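Local coordinates for F-actin-capping protein subunit alpha (Plasmodium berghei, PDB 7A0H) that forms an asymmetric homodimer and probably caps the barbed ends of actin filaments, blocking subunit exchange there without severing the filaments, at residues 57-62 against 157-162; 110-115 against 241-246; 173-178 against 249-254. All coordinates share one frame; numbering follows the deposited sequence.

Interaction 1: 57-62 against 157-162; sequences YILIPF and KCASSV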
loop_
_atom_site.group_PDB
_atom_site.type_symbol
_atom_site.label_atom_id
_atom_site.label_comp_id
_atom_site.label_asym_id
_atom_site.label_seq_id
_atom_site.Cartn_x
_atom_site.Cartn_y
_atom_site.Cartn_z
ATOM N N TYR A 57 3.276 -18.350 0.591
ATOM C CA TYR A 57 3.739 -19.380 -0.322
ATOM C C TYR A 57 5.040 -18.906 -0.930
ATOM O O TYR A 57 5.193 -18.891 -2.157
ATOM C CB TYR A 57 2.711 -19.692 -1.438
ATOM C CG TYR A 57 1.434 -20.232 -0.854
ATOM C CD1 TYR A 57 1.276 -21.580 -0.594
ATOM C CD2 TYR A 57 0.426 -19.382 -0.521
ATOM C CE1 TYR A 57 0.137 -22.050 0.026
ATOM C CE2 TYR A 57 -0.720 -19.844 0.070
ATOM C CZ TYR A 57 -0.868 -21.172 0.312
ATOM O OH TYR A 57 -1.991 -21.612 0.906
ATOM N N ILE A 58 5.941 -18.478 -0.059
ATOM C CA ILE A 58 7.283 -18.029 -0.414
ATOM C C ILE A 58 8.076 -19.219 -0.940
ATOM O O ILE A 58 8.075 -20.308 -0.354
ATOM C CB ILE A 58 7.973 -17.418 0.829
ATOM C CG1 ILE A 58 7.446 -16.010 1.169
ATOM C CG2 ILE A 58 9.514 -17.400 0.745
ATOM C CD1 ILE A 58 7.275 -15.175 0.011
ATOM N N LEU A 59 8.890 -18.955 -1.940
ATOM C CA LEU A 59 9.846 -19.903 -2.462
ATOM C C LEU A 59 11.254 -19.727 -1.920
ATOM O O LEU A 59 11.854 -18.669 -2.104
ATOM C CB LEU A 59 9.964 -19.741 -3.979
ATOM C CG LEU A 59 8.688 -19.857 -4.860
ATOM C CD1 LEU A 59 9.170 -19.754 -6.308
ATOM C CD2 LEU A 59 8.010 -21.168 -4.501
ATOM N N ILE A 60 11.836 -20.824 -1.467
ATOM C CA ILE A 60 13.230 -20.860 -1.043
ATOM C C ILE A 60 13.981 -21.803 -1.964
ATOM O O ILE A 60 13.624 -22.966 -2.085
ATOM C CB ILE A 60 13.391 -21.287 0.428
ATOM C CG1 ILE A 60 12.801 -20.163 1.268
ATOM C CG2 ILE A 60 14.868 -21.521 0.701
ATOM C CD1 ILE A 60 12.718 -20.446 2.703
ATOM N N PRO A 61 15.008 -21.337 -2.621
ATOM C CA PRO A 61 15.757 -22.200 -3.529
ATOM C C PRO A 61 16.504 -23.287 -2.792
ATOM O O PRO A 61 17.082 -23.071 -1.717
ATOM C CB PRO A 61 16.779 -21.236 -4.153
ATOM C CG PRO A 61 16.251 -19.896 -3.899
ATOM C CD PRO A 61 15.507 -19.961 -2.615
ATOM N N PHE A 62 16.543 -24.446 -3.427
ATOM C CA PHE A 62 17.091 -25.652 -2.834
ATOM C C PHE A 62 17.988 -26.298 -3.870
ATOM O O PHE A 62 17.569 -26.491 -5.010
ATOM C CB PHE A 62 15.928 -26.555 -2.375
ATOM C CG PHE A 62 16.378 -27.853 -1.861
ATOM C CD1 PHE A 62 17.437 -27.916 -0.989
ATOM C CD2 PHE A 62 15.711 -29.004 -2.191
ATOM C CE1 PHE A 62 17.872 -29.120 -0.513
ATOM C CE2 PHE A 62 16.129 -30.205 -1.716
ATOM C CZ PHE A 62 17.210 -30.264 -0.869
ATOM N N LYS A 157 10.759 -16.873 -11.677
ATOM C CA LYS A 157 10.946 -18.089 -10.878
ATOM C C LYS A 157 9.597 -18.764 -10.692
ATOM O O LYS A 157 8.648 -18.110 -10.222
ATOM C CB LYS A 157 11.581 -17.791 -9.505
ATOM C CG LYS A 157 13.013 -17.157 -9.564
ATOM C CD LYS A 157 13.591 -16.864 -8.155
ATOM C CE LYS A 157 15.080 -16.487 -8.218
ATOM N NZ LYS A 157 16.002 -17.623 -8.600
ATOM N N CYS A 158 9.524 -20.061 -11.049
ATOM C CA CYS A 158 8.276 -20.816 -11.130
ATOM C C CYS A 158 8.428 -22.073 -10.295
ATOM O O CYS A 158 9.497 -22.702 -10.262
ATOM C CB CYS A 158 7.900 -21.216 -12.583
ATOM S SG CYS A 158 6.237 -22.068 -12.753
ATOM N N ALA A 159 7.357 -22.448 -9.623
ATOM C CA ALA A 159 7.407 -23.713 -8.905
ATOM C C ALA A 159 5.991 -24.233 -8.762
ATOM O O ALA A 159 5.018 -23.445 -8.720
ATOM C CB ALA A 159 8.134 -23.547 -7.535
ATOM N N SER A 160 5.888 -25.563 -8.711
ATOM C CA SER A 160 4.611 -26.229 -8.510
ATOM C C SER A 160 4.864 -27.502 -7.711
ATOM O O SER A 160 5.906 -28.152 -7.886
ATOM C CB SER A 160 3.924 -26.657 -9.842
ATOM O OG SER A 160 4.828 -27.483 -10.654
ATOM N N SER A 161 3.831 -27.950 -6.989
ATOM C CA SER A 161 4.059 -29.063 -6.092
ATOM C C SER A 161 2.729 -29.670 -5.789
ATOM O O SER A 161 1.748 -28.955 -5.803
ATOM C CB SER A 161 4.721 -28.560 -4.759
ATOM O OG SER A 161 4.896 -29.680 -3.931
ATOM N N VAL A 162 2.678 -30.950 -5.438
ATOM C CA VAL A 162 1.431 -31.500 -4.914
ATOM C C VAL A 162 1.728 -32.212 -3.591
ATOM O O VAL A 162 2.660 -33.039 -3.516
ATOM C CB VAL A 162 0.712 -32.468 -5.898
ATOM C CG1 VAL A 162 -0.612 -32.860 -5.281
ATOM C CG2 VAL A 162 0.299 -31.787 -7.315
#
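Leu59 straddles the methyl of Ala159 with both branches of its fork: CD2 lies 3.9 Å from Ala159 CB, and the second prong, CD1, is 4.1 Å from the same Ala159 CB. Both side chains start out toward the opposite segment, and the methyl fits against the leucine's branched end. CG of Leu59 stands anti to its own carbonyl carbon (chi1 -56°), and this turns the fork toward strand 154-167. CD1 also approaches the carbonyl of Lys157, two residues earlier on the strand, at 4.3 Å from Lys157 O. Lys157 CB lies 4.5 Å from Leu59 CD1; the chain, extended through chi2 and chi3, then carries NZ past the leucine to a weak hydrogen bond with Tyr67 OH.

No hydrogen bond joins the two strands. Strand 58-62 belongs to a small two-stranded antiparallel hairpin with 66-70, and it lies over one face of the five-stranded antiparallel sheet, in which 154-167 is an outermost strand of this chain. Ala159 and Lys157 project toward the hairpin; Cys158, which forms a disulfide with Cys179 of the adjoining strand, and Ser160 project from the other face, where they meet Val128 and Leu124 of helix 112-131. Tyr67 and Ile69 of the hairpin and Asp180 of strand 170-183 also touch Leu59, adding side chains around the fork.

Interaction 2: 110-115 against 241-246; sequences PDILEK and NDIENF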
loop_
_atom_site.group_PDB
_atom_site.type_symbol
_atom_site.label_atom_id
_atom_site.label_comp_id
_atom_site.label_asym_id
_atom_site.label_seq_id
_atom_site.Cartn_x
_atom_site.Cartn_y
_atom_site.Cartn_z
ATOM N N PRO A 110 4.762 -47.336 -3.163
ATOM C CA PRO A 110 3.867 -46.318 -2.590
ATOM C C PRO A 110 2.422 -46.807 -2.467
ATOM O O PRO A 110 1.903 -47.521 -3.328
ATOM C CB PRO A 110 3.964 -45.168 -3.604
ATOM C CG PRO A 110 4.056 -45.911 -4.923
ATOM C CD PRO A 110 4.964 -47.117 -4.613
ATOM N N ASP A 111 1.786 -46.428 -1.356
ATOM C CA ASP A 111 0.380 -46.695 -1.149
ATOM C C ASP A 111 -0.461 -45.863 -2.139
ATOM O O ASP A 111 0.051 -45.069 -2.929
ATOM C CB ASP A 111 -0.030 -46.382 0.284
ATOM C CG ASP A 111 -0.009 -44.896 0.588
ATOM O OD1 ASP A 111 0.953 -44.179 0.219
ATOM O OD2 ASP A 111 -1.041 -44.424 1.119
ATOM N N ILE A 112 -1.783 -45.976 -2.032
ATOM C CA ILE A 112 -2.633 -45.461 -3.094
ATOM C C ILE A 112 -2.673 -43.923 -3.069
ATOM O O ILE A 112 -2.495 -43.271 -4.106
ATOM C CB ILE A 112 -3.997 -46.170 -3.012
ATOM C CG1 ILE A 112 -4.933 -45.714 -4.110
ATOM C CG2 ILE A 112 -4.725 -45.905 -1.759
ATOM C CD1 ILE A 112 -4.561 -46.268 -5.452
ATOM N N LEU A 113 -2.747 -43.318 -1.892
ATOM C CA LEU A 113 -2.675 -41.853 -1.791
ATOM C C LEU A 113 -1.501 -41.265 -2.556
ATOM O O LEU A 113 -1.624 -40.281 -3.288
ATOM C CB LEU A 113 -2.520 -41.459 -0.324
ATOM C CG LEU A 113 -2.398 -39.965 -0.048
ATOM C CD1 LEU A 113 -3.703 -39.274 -0.494
ATOM C CD2 LEU A 113 -2.127 -39.759 1.394
ATOM N N GLU A 114 -0.333 -41.814 -2.331
ATOM C CA GLU A 114 0.836 -41.338 -3.052
ATOM C C GLU A 114 0.628 -41.505 -4.550
ATOM O O GLU A 114 1.200 -40.765 -5.347
ATOM C CB GLU A 114 2.095 -42.065 -2.530
ATOM C CG GLU A 114 3.442 -41.763 -3.229
ATOM C CD GLU A 114 3.866 -40.290 -3.156
ATOM O OE1 GLU A 114 3.186 -39.524 -2.426
ATOM O OE2 GLU A 114 4.871 -39.933 -3.837
ATOM N N LYS A 115 -0.148 -42.486 -4.969
ATOM C CA LYS A 115 -0.351 -42.652 -6.405
ATOM C C LYS A 115 -1.225 -41.526 -6.943
ATOM O O LYS A 115 -0.931 -40.932 -7.990
ATOM C CB LYS A 115 -1.003 -44.014 -6.657
ATOM C CG LYS A 115 -0.093 -45.236 -6.601
ATOM C CD LYS A 115 -0.891 -46.518 -6.997
ATOM C CE LYS A 115 -0.071 -47.807 -6.845
ATOM N NZ LYS A 115 -0.874 -48.955 -6.261
ATOM N N ASN A 241 -12.558 -44.178 -10.295
ATOM C CA ASN A 241 -11.422 -44.755 -9.614
ATOM C C ASN A 241 -10.156 -44.800 -10.459
ATOM O O ASN A 241 -9.131 -45.271 -9.972
ATOM C CB ASN A 241 -11.790 -46.146 -9.061
ATOM C CG ASN A 241 -12.093 -47.198 -10.127
ATOM O OD1 ASN A 241 -11.992 -46.988 -11.346
ATOM N ND2 ASN A 241 -12.477 -48.367 -9.642
ATOM N N ASP A 242 -10.172 -44.328 -11.704
ATOM C CA ASP A 242 -8.932 -44.287 -12.484
ATOM C C ASP A 242 -8.128 -43.065 -12.043
ATOM O O ASP A 242 -8.614 -41.941 -12.204
ATOM C CB ASP A 242 -9.229 -44.230 -13.991
ATOM C CG ASP A 242 -7.942 -44.135 -14.826
ATOM O OD1 ASP A 242 -7.460 -43.004 -15.049
ATOM O OD2 ASP A 242 -7.392 -45.188 -15.242
ATOM N N ILE A 243 -6.893 -43.290 -11.550
ATOM C CA ILE A 243 -6.132 -42.274 -10.823
ATOM C C ILE A 243 -5.649 -41.188 -11.776
ATOM O O ILE A 243 -5.777 -39.968 -11.514
ATOM C CB ILE A 243 -4.980 -42.924 -10.016
ATOM C CG1 ILE A 243 -5.597 -43.780 -8.888
ATOM C CG2 ILE A 243 -4.005 -41.851 -9.429
ATOM C CD1 ILE A 243 -4.619 -44.675 -8.145
ATOM N N GLU A 244 -5.169 -41.599 -12.928
ATOM C CA GLU A 244 -4.704 -40.626 -13.891
ATOM C C GLU A 244 -5.839 -39.766 -14.423
ATOM O O GLU A 244 -5.692 -38.528 -14.564
ATOM C CB GLU A 244 -4.048 -41.377 -15.021
ATOM C CG GLU A 244 -3.615 -40.511 -16.089
ATOM C CD GLU A 244 -2.852 -41.231 -17.208
ATOM O OE1 GLU A 244 -2.369 -42.390 -17.035
ATOM O OE2 GLU A 244 -2.813 -40.606 -18.295
ATOM N N ASN A 245 -6.986 -40.365 -14.697
ATOM C CA ASN A 245 -8.107 -39.575 -15.194
ATOM C C ASN A 245 -8.563 -38.581 -14.136
ATOM O O ASN A 245 -9.009 -37.475 -14.454
ATOM C CB ASN A 245 -9.284 -40.469 -15.588
ATOM C CG ASN A 245 -9.056 -41.276 -16.886
ATOM O OD1 ASN A 245 -8.099 -41.043 -17.638
ATOM N ND2 ASN A 245 -9.961 -42.264 -17.124
ATOM N N PHE A 246 -8.508 -39.007 -12.866
ATOM C CA PHE A 246 -8.773 -38.133 -11.715
ATOM C C PHE A 246 -7.898 -36.869 -11.756
ATOM O O PHE A 246 -8.402 -35.767 -11.698
ATOM C CB PHE A 246 -8.554 -38.959 -10.425
ATOM C CG PHE A 246 -8.760 -38.179 -9.083
ATOM C CD1 PHE A 246 -9.955 -38.295 -8.372
ATOM C CD2 PHE A 246 -7.743 -37.364 -8.553
ATOM C CE1 PHE A 246 -10.154 -37.630 -7.162
ATOM C CE2 PHE A 246 -7.942 -36.634 -7.367
ATOM C CZ PHE A 246 -9.130 -36.801 -6.630
#
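Ile243 sets its CG2 methyl against a backbone carbonyl, 3.5 Å from Lys115 O, while its other branch reaches over to side chains of helix 112-131. CG2 stands anti to the backbone N of Ile243 and CG1 anti to the carbonyl carbon (chi1 -67°), which puts CG2 against the Lys115 carbonyl and CD1 beside the side chains of Ile112 and Lys115. CD1 comes to 4.0 Å from Lys115 CB, whereas the ammonium end of that lysine leads off elsewhere. Ile112 brings its own CD1 obliquely up to CD1 of Ile243; the modelled separation is too short to trust.

The contact joins the N-terminal ends of helices 112-131 and 243-266, which run side by side. Asp242 is the N-cap of helix 243-266, its OD1 accepting from Asn245 N at 2.7 Å (155° at the hydrogen), nearly in line with the C-O bond. Asp111 holds the matching place before helix 112-131. Tyr116 and Ala119 also touch Ile243, and Tyr116 meets the ring of Phe246 edge-to-face.

With no hydrogen bond or salt bridge across it, the contact rests on van der Waals packing of Ile243 against Ile112 and the Lys115 backbone and CB; Asp242 spends its capping bond on its own helix, and Glu114 pairs with Lys86 and Arg117.

Interaction 3: 173-178 against 249-254; sequences LFLLIC and SILSVI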
loop_
_atom_site.group_PDB
_atom_site.type_symbol
_atom_site.label_atom_id
_atom_site.label_comp_id
_atom_site.label_asym_id
_atom_site.label_seq_id
_atom_site.Cartn_x
_atom_site.Cartn_y
_atom_site.Cartn_z
ATOM N N LEU A 173 -5.605 -33.663 -1.096
ATOM C CA LEU A 173 -4.535 -33.253 -1.973
ATOM C C LEU A 173 -4.572 -31.739 -2.121
ATOM O O LEU A 173 -5.637 -31.140 -2.353
ATOM C CB LEU A 173 -4.662 -33.939 -3.309
ATOM C CG LEU A 173 -4.448 -35.440 -3.478
ATOM C CD1 LEU A 173 -5.144 -35.745 -4.865
ATOM C CD2 LEU A 173 -3.031 -35.839 -3.513
ATOM N N PHE A 174 -3.396 -31.159 -2.069
ATOM C CA PHE A 174 -3.221 -29.738 -2.158
ATOM C C PHE A 174 -2.272 -29.521 -3.295
ATOM O O PHE A 174 -1.158 -30.067 -3.273
ATOM C CB PHE A 174 -2.678 -29.186 -0.878
ATOM C CG PHE A 174 -2.567 -27.655 -0.860
ATOM C CD1 PHE A 174 -3.707 -26.892 -0.755
ATOM C CD2 PHE A 174 -1.330 -27.013 -0.950
ATOM C CE1 PHE A 174 -3.647 -25.494 -0.704
ATOM C CE2 PHE A 174 -1.233 -25.586 -0.888
ATOM C CZ PHE A 174 -2.378 -24.839 -0.750
ATOM N N LEU A 175 -2.760 -28.801 -4.316
ATOM C CA LEU A 175 -2.038 -28.588 -5.574
ATOM C C LEU A 175 -1.743 -27.119 -5.623
ATOM O O LEU A 175 -2.653 -26.303 -5.369
ATOM C CB LEU A 175 -2.863 -28.969 -6.837
ATOM C CG LEU A 175 -3.338 -30.416 -7.067
ATOM C CD1 LEU A 175 -4.623 -30.613 -6.304
ATOM C CD2 LEU A 175 -3.496 -30.816 -8.567
ATOM N N LEU A 176 -0.528 -26.790 -6.043
ATOM C CA LEU A 176 -0.036 -25.419 -5.902
ATOM C C LEU A 176 0.935 -25.036 -7.009
ATOM O O LEU A 176 1.907 -25.777 -7.334
ATOM C CB LEU A 176 0.693 -25.263 -4.559
ATOM C CG LEU A 176 1.361 -23.909 -4.171
ATOM C CD1 LEU A 176 0.305 -22.834 -3.991
ATOM C CD2 LEU A 176 2.158 -24.124 -2.811
ATOM N N ILE A 177 0.645 -23.872 -7.596
ATOM C CA ILE A 177 1.521 -23.275 -8.612
ATOM C C ILE A 177 1.995 -21.887 -8.124
ATOM O O ILE A 177 1.166 -21.061 -7.717
ATOM C CB ILE A 177 0.834 -23.104 -9.970
ATOM C CG1 ILE A 177 0.257 -24.424 -10.478
ATOM C CG2 ILE A 177 1.863 -22.553 -11.005
ATOM C CD1 ILE A 177 -0.677 -24.250 -11.877
ATOM N N CYS A 178 3.267 -21.627 -8.347
ATOM C CA CYS A 178 3.858 -20.333 -7.941
ATOM C C CYS A 178 4.703 -19.740 -9.036
ATOM O O CYS A 178 5.593 -20.428 -9.612
ATOM C CB CYS A 178 4.818 -20.517 -6.695
ATOM S SG CYS A 178 4.086 -21.346 -5.358
ATOM N N SER A 249 -8.889 -34.557 -14.650
ATOM C CA SER A 249 -10.115 -33.798 -14.422
ATOM C C SER A 249 -9.869 -32.589 -13.525
ATOM O O SER A 249 -10.318 -31.482 -13.821
ATOM C CB SER A 249 -11.221 -34.656 -13.763
ATOM O OG SER A 249 -11.452 -35.874 -14.430
ATOM N N ILE A 250 -9.155 -32.792 -12.415
ATOM C CA ILE A 250 -8.759 -31.667 -11.561
ATOM C C ILE A 250 -7.969 -30.647 -12.361
ATOM O O ILE A 250 -8.279 -29.453 -12.368
ATOM C CB ILE A 250 -7.930 -32.170 -10.368
ATOM C CG1 ILE A 250 -8.804 -32.941 -9.432
ATOM C CG2 ILE A 250 -7.349 -30.934 -9.581
ATOM C CD1 ILE A 250 -7.998 -33.668 -8.458
ATOM N N LEU A 251 -6.966 -31.128 -13.102
ATOM C CA LEU A 251 -6.196 -30.191 -13.890
ATOM C C LEU A 251 -7.042 -29.477 -14.944
ATOM O O LEU A 251 -6.761 -28.310 -15.222
ATOM C CB LEU A 251 -4.981 -30.859 -14.568
ATOM C CG LEU A 251 -3.708 -30.510 -13.641
ATOM C CD1 LEU A 251 -3.468 -28.980 -13.468
ATOM C CD2 LEU A 251 -3.892 -31.199 -12.286
ATOM N N SER A 252 -8.154 -30.079 -15.450
ATOM C CA SER A 252 -8.940 -29.336 -16.471
ATOM C C SER A 252 -9.670 -28.153 -15.848
ATOM O O SER A 252 -9.772 -27.083 -16.455
ATOM C CB SER A 252 -9.944 -30.250 -17.231
ATOM O OG SER A 252 -10.872 -29.446 -17.977
ATOM N N VAL A 253 -10.162 -28.313 -14.629
ATOM C CA VAL A 253 -10.810 -27.224 -13.888
ATOM C C VAL A 253 -9.827 -26.098 -13.528
ATOM O O VAL A 253 -10.170 -24.910 -13.545
ATOM C CB VAL A 253 -11.402 -27.797 -12.597
ATOM C CG1 VAL A 253 -11.955 -26.644 -11.775
ATOM C CG2 VAL A 253 -12.494 -28.808 -12.863
ATOM N N ILE A 254 -8.633 -26.448 -13.089
ATOM C CA ILE A 254 -7.597 -25.450 -12.859
ATOM C C ILE A 254 -7.302 -24.696 -14.146
ATOM O O ILE A 254 -7.180 -23.455 -14.139
ATOM C CB ILE A 254 -6.327 -26.121 -12.278
ATOM C CG1 ILE A 254 -6.562 -26.513 -10.812
ATOM C CG2 ILE A 254 -5.146 -25.205 -12.350
ATOM C CD1 ILE A 254 -5.576 -27.559 -10.360
#
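Leu175 has CG anti to its carbonyl carbon (chi1 -62°), a torsion that together with chi2 sends CD2 out toward helix 249-254. Leu251 answers with a less usual chi1 of -99°, which swings its branched end back toward the strand although its CA-CB bond does not aim that way. The two methyls meet with CD2 of Leu175 3.8 Å from CD2 of Leu251. On the helix side Leu175 CD2 also finds Ile250 CG2 at 4.0 Å and, one turn on, Ile254 CD1 at 4.3 Å, so that a single methyl touches three side chains. Leu175 crosses both Ile250 and Leu251 at a slant.

All four residues are buried and wholly apolar at the interface, and no hydrogen bond spans it. Leu173 and Ile177 point to the same side of the strand but reach helix 112-131, at Cys120 and at Leu124 and Tyr127, while Ile254 also rests on Trp196 of strand 187-200.

The axes of segments 173-178 and 249-254 approach to 11.5 Å and cross at -41°. This is a helix packed on the face of an antiparallel sheet, a two-layer organisation characteristic of capping protein subunits, in which a five-stranded sheet carries long helices on one side.

In the fold
The five-stranded sheet ties the set together. Interactions 1 and 3 use adjoining strands, 154-167 and 170-183, joined by probable backbone hydrogen bonds such as Ser161 N to Leu176 O at 2.9 Å, but they face opposite sides: the small hairpin covers one, helices 243-266 and 112-131 the other. Their centres are 15 Å apart. Interaction 2 shares helix 243-266 with interaction 3, also 15 Å away between centres, and the two touch where Phe246 CE2 lies 3.9 Å from Leu173 CD1. Interactions 1 and 2 do not touch; their centres are 24 Å apart, though helix 112-131 leads along the chain into strand 154-167. The other chain of the assembly touches none of the three.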